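Local coordinates for PfhB2 (Pasteurella multocida, PDB 6U8T), which probably acts as a cysteine protease, being the YopT-like domain of a toxin in the papain-like peptidase clan CA, at residues 161-166 against 172-177; 6-11 against 191-196; 83-88 against 95-100. The protein carries 1 engineered substitution. All blocks are in the same frame, centred on the assembly; numbering follows the deposited sequence.

In the fold
From the N terminus, the chain makes the short helix 4-7 and turns at Tyr8, which later meets helix 187-201. Contact 2 thus closes a long loop of 179 residues. The other two contacts are nested inside it, in series. Contact 3 comes first and joins consecutive helices 72-87 and 91-104. Contact 1 follows and pairs strands 160-168 and 171-176 in a hairpin. Contacts 1 and 2 touch, with Phe174 against Trp193 and Leu194, so sheet, helix 187-201 and N terminus form one packed unit. Contact 3 lies on the opposite side of the chain's centre from contact 1, their centres about 39 Å apart.

Contact 1: residues 161-166 against 172-177; sequences HTVSAL and VVFFDP
Ser164 pairs with Phe175, and Leu166 with Val173, across an antiparallel beta hairpin of strands 160-168 and 171-176. The hairpin belongs to an antiparallel sheet. On the far side of 161-166 a strand of the second subunit continues it.

Backbone bonds hold the hairpin. Ser164 N gives to Phe175 O at 2.9 Å, and Phe175 N returns a bond to Ser164 O. The same two-bond ring joins Leu166 and Val173. Between them lies the non-hydrogen-bonded pair Ala165 and Phe174, where Ala165 CA comes 3.1 Å from Val173 O in a CA-H...O contact.

Apolar contacts follow the two faces. On the face of Ala165 and Phe174, Val163 CG2 lies 3.7 Å from Phe174 CE1. Phe198 of helix 187-201 meets the same ring edge-to-face. On the face of Ser164, Phe175 and Val173, Trp45 of the second subunit stacks on Phe175.

The polar contact is at the open end. His161 NE2 gives a hydrogen bond to Asp176 OD1 at 2.6 Å. The acceptor lies in the imidazole plane, but the nitrogen approaches on the syn side, 33° out of the carboxylate plane. Asn178 N also binds OD1, and Tyr204 OH binds OD2, so the carboxylate is gripped on both oxygens. Clan CA peptidases pair a catalytic cysteine with a histidine, whose partner is an aspartate or asparagine. Ser38 of the second subunit packs on His161. The pair is consistent with the histidine and acid of such a site.

Ser164 OG is buried with no polar partner in the model. With chi1 at 54° it sits between its own N and carbonyl carbon, near the plane of the Phe175 ring, 3.5 Å from Phe175 CD2.

Contact 2: residues 6-11 against 191-196; sequences AEYGGE and ESWLKE
Tyr8 lays one face of its ring over the backbone of Trp193. Trp193 CA stands 4.0 Å from the centroid of the Tyr8 ring and 20° off its normal, which makes a CH-pi contact. The CB atoms also meet, with Tyr8 CB 3.7 Å from Trp193 CB. The indole turns its edge to the face of the phenol in an offset edge-to-face pair. Its five-membered ring is centred 5.7 Å from the Tyr8 ring, with the planes 70° apart. Trp193 CD1 leads this edge, 3.9 Å from Tyr8 CD2. The indole itself is buried among Phe184 and Phe198. This is the tight part of the contact.

The shape of the chain brings Tyr8 here. Tyr8 is the first residue after helix 4-7 to leave helical angles. Gly9, with positive phi, is the C-prime residue of a Schellman motif: Gly9 N bonds to Ala6 O and Gly10 N to Val5 O. The chain then enters strand 11-15, while Tyr8 reaches across to helix 187-201.

The rest is looser. Ser192 CB lies alongside the CD1-CE1 side of the ring, 4.1 Å from Tyr8 CD1, and its hydroxyl is engaged with Gln188 O of its own helix. At the outer end of the ring, toward solvent, Tyr8 OH donates to Glu196 OE1 3.1 Å away, which accepts through its anti lone pair. The carboxylate reaches the edge of the phenol in its plane, yet its own plane is turned 68° from the ring. Glu196 is exposed, and past CG its chain runs extended to bring OE1 to the hydroxyl.

Contact 3: residues 83-88 against 95-100; sequences TEFMQS and FKLTDN
Leu97 and Phe85 carry the contact between helix 83-87 and helix 95-100. The two helices form an antiparallel helical hairpin. Their axes come within 9.4 Å at an angle of 151°.

Leu97 works with both methyls, one to each of two neighbouring residues. Leu97 CD1 comes 3.6 Å from Glu84 O and also touches Glu84 CB at 3.8 Å. Leu97 CD2 lies 3.8 Å from Phe85 N and close to Phe85 CA and CB. The leucine tip therefore fits against the backbone of the first helix. It meets the Phe85 ring near the ring plane and not over a face.

Phe85 has its CG anti to the backbone N, chi1 -179°. Its CB does not aim at the other helix, but the end of the side chain swings nearer. The edge of the ring then meets the second helix. Phe85 CD1 is 3.5 Å from Thr98 OG1, an approach close to the ring plane. That hydroxyl is hydrogen-bonded to Glu39 of helix 20-51, which probably helps to keep it beside the ring edge.

Phe95 adds a smaller, looser touch. Its CB points away from the first helix, yet its ring turns back until Phe95 CD1 is 4.4 Å from Phe85 CE1.

A hydrogen bond from Gln94 NE2 to Phe85 O also links the end of the first helix to the start of the second. The hairpin packs on the long helix 20-51: His35 meets Phe85 edge-to-face, and Thr98 rests on Ala43. Phe95 also lies against Lys151 and Ser153 of strand 147-155.

Contact 1: residues 161-166 against 172-177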
# COMPACT_ATOMS: atom_id res chain seq x y z
N HIS C 161 -8.64 -4.09 -5.05
CA HIS C 161 -10.02 -3.60 -5.30
C HIS C 161 -10.58 -4.38 -6.49
O HIS C 161 -9.79 -4.80 -7.36
CB HIS C 161 -10.02 -2.09 -5.50
CG HIS C 161 -11.38 -1.52 -5.59
ND1 HIS C 161 -12.37 -1.83 -4.68
CD2 HIS C 161 -11.93 -0.65 -6.46
CE1 HIS C 161 -13.47 -1.18 -4.97
NE2 HIS C 161 -13.23 -0.43 -6.07
N THR C 162 -11.90 -4.56 -6.49
CA THR C 162 -12.66 -5.17 -7.60
C THR C 162 -13.69 -4.15 -8.09
O THR C 162 -14.43 -3.61 -7.26
CB THR C 162 -13.35 -6.47 -7.17
OG1 THR C 162 -12.36 -7.26 -6.51
CG2 THR C 162 -13.96 -7.22 -8.32
N VAL C 163 -13.72 -3.95 -9.40
CA VAL C 163 -14.79 -3.23 -10.12
C VAL C 163 -15.32 -4.17 -11.20
O VAL C 163 -14.76 -5.29 -11.36
CB VAL C 163 -14.27 -1.89 -10.67
CG1 VAL C 163 -13.84 -0.96 -9.55
CG2 VAL C 163 -13.14 -2.06 -11.67
N SER C 164 -16.36 -3.77 -11.91
CA SER C 164 -16.96 -4.60 -12.98
C SER C 164 -17.50 -3.71 -14.09
O SER C 164 -17.62 -2.51 -13.93
CB SER C 164 -17.99 -5.52 -12.42
OG SER C 164 -18.96 -4.81 -11.68
N ALA C 165 -17.76 -4.31 -15.24
CA ALA C 165 -18.25 -3.62 -16.44
C ALA C 165 -19.18 -4.57 -17.21
O ALA C 165 -19.03 -5.79 -17.06
CB ALA C 165 -17.07 -3.18 -17.25
N LEU C 166 -20.11 -3.99 -17.95
CA LEU C 166 -20.92 -4.65 -19.00
C LEU C 166 -20.77 -3.79 -20.26
O LEU C 166 -21.02 -2.57 -20.20
CB LEU C 166 -22.37 -4.75 -18.53
CG LEU C 166 -23.37 -5.29 -19.53
CD1 LEU C 166 -23.18 -6.78 -19.74
CD2 LEU C 166 -24.80 -4.96 -19.11
N VAL C 172 -21.30 1.23 -22.50
CA VAL C 172 -20.41 0.78 -21.39
C VAL C 172 -21.10 1.06 -20.06
O VAL C 172 -21.43 2.23 -19.80
CB VAL C 172 -19.02 1.43 -21.45
CG1 VAL C 172 -18.09 0.81 -20.42
CG2 VAL C 172 -18.41 1.35 -22.83
N VAL C 173 -21.36 0.03 -19.27
CA VAL C 173 -21.82 0.19 -17.87
C VAL C 173 -20.63 -0.16 -16.97
O VAL C 173 -20.12 -1.26 -17.10
CB VAL C 173 -23.06 -0.66 -17.56
CG1 VAL C 173 -23.57 -0.39 -16.17
CG2 VAL C 173 -24.16 -0.40 -18.58
N PHE C 174 -20.19 0.77 -16.12
CA PHE C 174 -19.04 0.60 -15.20
C PHE C 174 -19.56 0.63 -13.77
O PHE C 174 -20.34 1.52 -13.45
CB PHE C 174 -18.00 1.69 -15.46
CG PHE C 174 -16.78 1.58 -14.59
CD1 PHE C 174 -15.91 0.52 -14.74
CD2 PHE C 174 -16.51 2.53 -13.63
CE1 PHE C 174 -14.78 0.41 -13.94
CE2 PHE C 174 -15.40 2.40 -12.80
CZ PHE C 174 -14.53 1.37 -12.98
N PHE C 175 -19.17 -0.34 -12.93
CA PHE C 175 -19.67 -0.44 -11.54
C PHE C 175 -18.47 -0.54 -10.60
O PHE C 175 -17.63 -1.44 -10.77
CB PHE C 175 -20.64 -1.61 -11.37
CG PHE C 175 -21.05 -1.83 -9.93
CD1 PHE C 175 -21.96 -0.99 -9.32
CD2 PHE C 175 -20.47 -2.85 -9.19
CE1 PHE C 175 -22.31 -1.18 -7.99
CE2 PHE C 175 -20.83 -3.03 -7.86
CZ PHE C 175 -21.75 -2.20 -7.26
N ASP C 176 -18.41 0.39 -9.66
CA ASP C 176 -17.40 0.44 -8.58
C ASP C 176 -18.12 0.44 -7.23
O ASP C 176 -18.73 1.43 -6.85
CB ASP C 176 -16.50 1.67 -8.75
CG ASP C 176 -15.33 1.69 -7.79
OD1 ASP C 176 -15.38 0.94 -6.79
OD2 ASP C 176 -14.37 2.40 -8.09
N PRO C 177 -18.07 -0.68 -6.48
CA PRO C 177 -18.78 -0.79 -5.22
C PRO C 177 -18.39 0.29 -4.19
O PRO C 177 -19.07 0.37 -3.19
CB PRO C 177 -18.40 -2.16 -4.65
CG PRO C 177 -17.60 -2.86 -5.70
CD PRO C 177 -17.35 -1.90 -6.84

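Contact 2: residues 6-11 against 191-196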
# COMPACT_ATOMS: atom_id res chain seq x y z
N ALA C 6 -21.13 13.12 -15.85
CA ALA C 6 -22.07 13.85 -16.73
C ALA C 6 -21.28 14.83 -17.61
O ALA C 6 -21.69 15.08 -18.76
CB ALA C 6 -23.14 14.54 -15.92
N GLU C 7 -20.16 15.34 -17.09
CA GLU C 7 -19.22 16.23 -17.84
C GLU C 7 -18.67 15.48 -19.06
O GLU C 7 -18.39 16.12 -20.07
CB GLU C 7 -18.14 16.76 -16.87
CG GLU C 7 -16.67 16.58 -17.28
CD GLU C 7 -15.82 17.84 -17.25
OE1 GLU C 7 -16.21 18.79 -17.97
OE2 GLU C 7 -14.79 17.86 -16.54
N TYR C 8 -18.48 14.16 -18.96
CA TYR C 8 -17.90 13.31 -20.02
C TYR C 8 -19.01 12.60 -20.79
O TYR C 8 -18.71 11.63 -21.51
CB TYR C 8 -16.88 12.35 -19.41
CG TYR C 8 -15.55 13.01 -19.16
CD1 TYR C 8 -14.58 13.02 -20.13
CD2 TYR C 8 -15.31 13.69 -17.97
CE1 TYR C 8 -13.35 13.63 -19.91
CE2 TYR C 8 -14.09 14.31 -17.74
CZ TYR C 8 -13.12 14.29 -18.72
OH TYR C 8 -11.91 14.90 -18.50
N GLY C 9 -20.26 13.08 -20.68
CA GLY C 9 -21.40 12.60 -21.48
C GLY C 9 -21.99 11.31 -20.95
O GLY C 9 -22.77 10.68 -21.67
N GLY C 10 -21.65 10.94 -19.71
CA GLY C 10 -22.20 9.74 -19.06
C GLY C 10 -23.36 10.06 -18.14
O GLY C 10 -23.69 11.23 -18.01
N GLU C 11 -23.93 9.04 -17.51
CA GLU C 11 -24.98 9.14 -16.47
C GLU C 11 -24.59 8.30 -15.24
O GLU C 11 -24.10 7.15 -15.41
CB GLU C 11 -26.30 8.68 -17.07
CG GLU C 11 -27.51 9.00 -16.21
CD GLU C 11 -28.72 8.13 -16.48
OE1 GLU C 11 -28.74 6.96 -15.99
OE2 GLU C 11 -29.66 8.62 -17.18
N GLU C 191 -13.66 5.84 -22.09
CA GLU C 191 -12.18 5.79 -22.08
C GLU C 191 -11.63 7.14 -21.60
O GLU C 191 -10.77 7.13 -20.70
CB GLU C 191 -11.66 5.43 -23.47
CG GLU C 191 -10.15 5.38 -23.54
CD GLU C 191 -9.60 4.64 -24.76
OE1 GLU C 191 -10.13 3.57 -25.15
OE2 GLU C 191 -8.62 5.15 -25.34
N SER C 192 -12.12 8.26 -22.14
CA SER C 192 -11.67 9.62 -21.75
C SER C 192 -11.95 9.86 -20.27
O SER C 192 -11.05 10.29 -19.58
CB SER C 192 -12.29 10.66 -22.60
OG SER C 192 -12.06 10.33 -23.94
N TRP C 193 -13.17 9.57 -19.82
CA TRP C 193 -13.61 9.74 -18.41
C TRP C 193 -12.72 8.92 -17.48
O TRP C 193 -12.29 9.47 -16.47
CB TRP C 193 -15.06 9.34 -18.23
CG TRP C 193 -15.47 9.31 -16.80
CD1 TRP C 193 -15.83 10.37 -16.02
CD2 TRP C 193 -15.53 8.16 -15.96
NE1 TRP C 193 -16.15 9.94 -14.76
CE2 TRP C 193 -15.98 8.59 -14.69
CE3 TRP C 193 -15.29 6.80 -16.15
CZ2 TRP C 193 -16.19 7.71 -13.64
CZ3 TRP C 193 -15.46 5.93 -15.11
CH2 TRP C 193 -15.91 6.38 -13.87
N LEU C 194 -12.48 7.65 -17.80
CA LEU C 194 -11.68 6.73 -16.97
C LEU C 194 -10.25 7.28 -16.85
O LEU C 194 -9.76 7.38 -15.71
CB LEU C 194 -11.69 5.32 -17.57
CG LEU C 194 -11.26 4.22 -16.61
CD1 LEU C 194 -12.33 3.99 -15.55
CD2 LEU C 194 -10.97 2.92 -17.32
N LYS C 195 -9.65 7.68 -17.97
CA LYS C 195 -8.23 8.11 -18.03
C LYS C 195 -8.07 9.53 -17.49
O LYS C 195 -7.10 9.77 -16.80
CB LYS C 195 -7.71 8.02 -19.47
CG LYS C 195 -7.72 6.61 -20.06
CD LYS C 195 -7.01 6.49 -21.38
CE LYS C 195 -6.60 5.06 -21.68
NZ LYS C 195 -6.02 4.93 -23.04
N GLU C 196 -8.98 10.45 -17.79
CA GLU C 196 -8.77 11.91 -17.55
C GLU C 196 -9.41 12.35 -16.23
O GLU C 196 -8.93 13.34 -15.71
CB GLU C 196 -9.32 12.75 -18.69
CG GLU C 196 -8.58 12.60 -20.01
CD GLU C 196 -9.29 13.25 -21.20
OE1 GLU C 196 -10.21 14.07 -20.96
OE2 GLU C 196 -8.98 12.92 -22.36

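Contact 3: residues 83-88 against 95-100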
# COMPACT_ATOMS: atom_id res chain seq x y z
N THR C 83 6.54 19.18 6.96
CA THR C 83 5.94 20.20 6.07
C THR C 83 6.83 20.41 4.83
O THR C 83 6.28 20.36 3.72
CB THR C 83 5.77 21.49 6.86
OG1 THR C 83 4.49 21.19 7.41
CG2 THR C 83 5.81 22.77 6.06
N GLU C 84 8.10 20.71 5.03
CA GLU C 84 9.09 20.89 3.94
C GLU C 84 9.11 19.62 3.06
O GLU C 84 8.96 19.73 1.81
CB GLU C 84 10.44 21.28 4.53
CG GLU C 84 10.45 22.72 4.99
CD GLU C 84 11.49 23.10 6.03
OE1 GLU C 84 12.33 22.22 6.36
OE2 GLU C 84 11.42 24.26 6.54
N PHE C 85 9.17 18.46 3.69
CA PHE C 85 9.19 17.14 3.00
C PHE C 85 7.96 16.98 2.11
O PHE C 85 8.04 16.57 0.96
CB PHE C 85 9.32 16.04 4.04
CG PHE C 85 9.36 14.66 3.45
CD1 PHE C 85 10.58 14.06 3.15
CD2 PHE C 85 8.20 13.92 3.27
CE1 PHE C 85 10.64 12.77 2.67
CE2 PHE C 85 8.27 12.63 2.77
CZ PHE C 85 9.49 12.06 2.48
N MSE C 86 6.81 17.35 2.66
CA MSE C 86 5.50 17.22 2.03
C MSE C 86 5.39 18.17 0.84
O MSE C 86 4.68 17.85 -0.10
CB MSE C 86 4.41 17.60 3.04
CG MSE C 86 3.25 16.67 3.14
SE MSE C 86 3.74 15.16 4.26
CE MSE C 86 4.37 13.71 3.07
N GLN C 87 6.03 19.34 0.89
CA GLN C 87 5.94 20.36 -0.14
C GLN C 87 6.92 20.09 -1.29
O GLN C 87 6.88 20.83 -2.29
CB GLN C 87 6.33 21.74 0.42
CG GLN C 87 5.35 22.34 1.43
CD GLN C 87 5.96 23.56 2.08
OE1 GLN C 87 7.17 23.79 2.04
NE2 GLN C 87 5.12 24.37 2.69
N SER C 88 7.78 19.09 -1.18
CA SER C 88 8.87 18.80 -2.13
C SER C 88 8.31 18.24 -3.44
O SER C 88 8.80 18.68 -4.48
CB SER C 88 9.91 17.88 -1.53
OG SER C 88 11.12 18.03 -2.24
N PHE C 95 13.79 13.02 -0.45
CA PHE C 95 14.95 12.37 0.22
C PHE C 95 16.17 13.32 0.18
O PHE C 95 16.93 13.36 1.18
CB PHE C 95 15.17 10.97 -0.36
CG PHE C 95 14.06 10.00 -0.03
CD1 PHE C 95 13.62 9.82 1.28
CD2 PHE C 95 13.45 9.27 -1.04
CE1 PHE C 95 12.61 8.92 1.58
CE2 PHE C 95 12.45 8.35 -0.73
CZ PHE C 95 12.04 8.17 0.57
N LYS C 96 16.33 14.12 -0.87
CA LYS C 96 17.42 15.13 -0.94
C LYS C 96 17.21 16.19 0.17
O LYS C 96 18.21 16.68 0.76
CB LYS C 96 17.48 15.80 -2.31
CG LYS C 96 18.54 16.87 -2.50
CD LYS C 96 19.90 16.35 -2.84
CE LYS C 96 20.65 15.59 -1.76
NZ LYS C 96 21.20 16.49 -0.71
N LEU C 97 15.96 16.55 0.44
CA LEU C 97 15.64 17.60 1.43
C LEU C 97 16.02 17.07 2.83
O LEU C 97 16.64 17.84 3.59
CB LEU C 97 14.16 17.95 1.29
CG LEU C 97 13.52 18.75 2.41
CD1 LEU C 97 12.51 19.65 1.77
CD2 LEU C 97 12.86 17.82 3.41
N THR C 98 15.65 15.83 3.15
CA THR C 98 15.94 15.20 4.45
C THR C 98 17.46 15.11 4.63
O THR C 98 17.95 15.41 5.71
CB THR C 98 15.27 13.82 4.56
OG1 THR C 98 13.87 13.94 4.35
CG2 THR C 98 15.48 13.21 5.92
N ASP C 99 18.18 14.74 3.57
CA ASP C 99 19.65 14.62 3.55
C ASP C 99 20.29 15.97 3.86
O ASP C 99 21.27 15.98 4.61
CB ASP C 99 20.14 14.07 2.22
CG ASP C 99 21.63 13.79 2.24
OD1 ASP C 99 22.00 12.85 2.94
OD2 ASP C 99 22.38 14.52 1.57
N ASN C 100 19.78 17.06 3.28
CA ASN C 100 20.31 18.43 3.52
C ASN C 100 20.11 18.79 5.00
O ASN C 100 21.05 19.34 5.62
CB ASN C 100 19.67 19.49 2.63
CG ASN C 100 20.08 19.38 1.18
OD1 ASN C 100 19.23 19.55 0.31
ND2 ASN C 100 21.34 19.13 0.88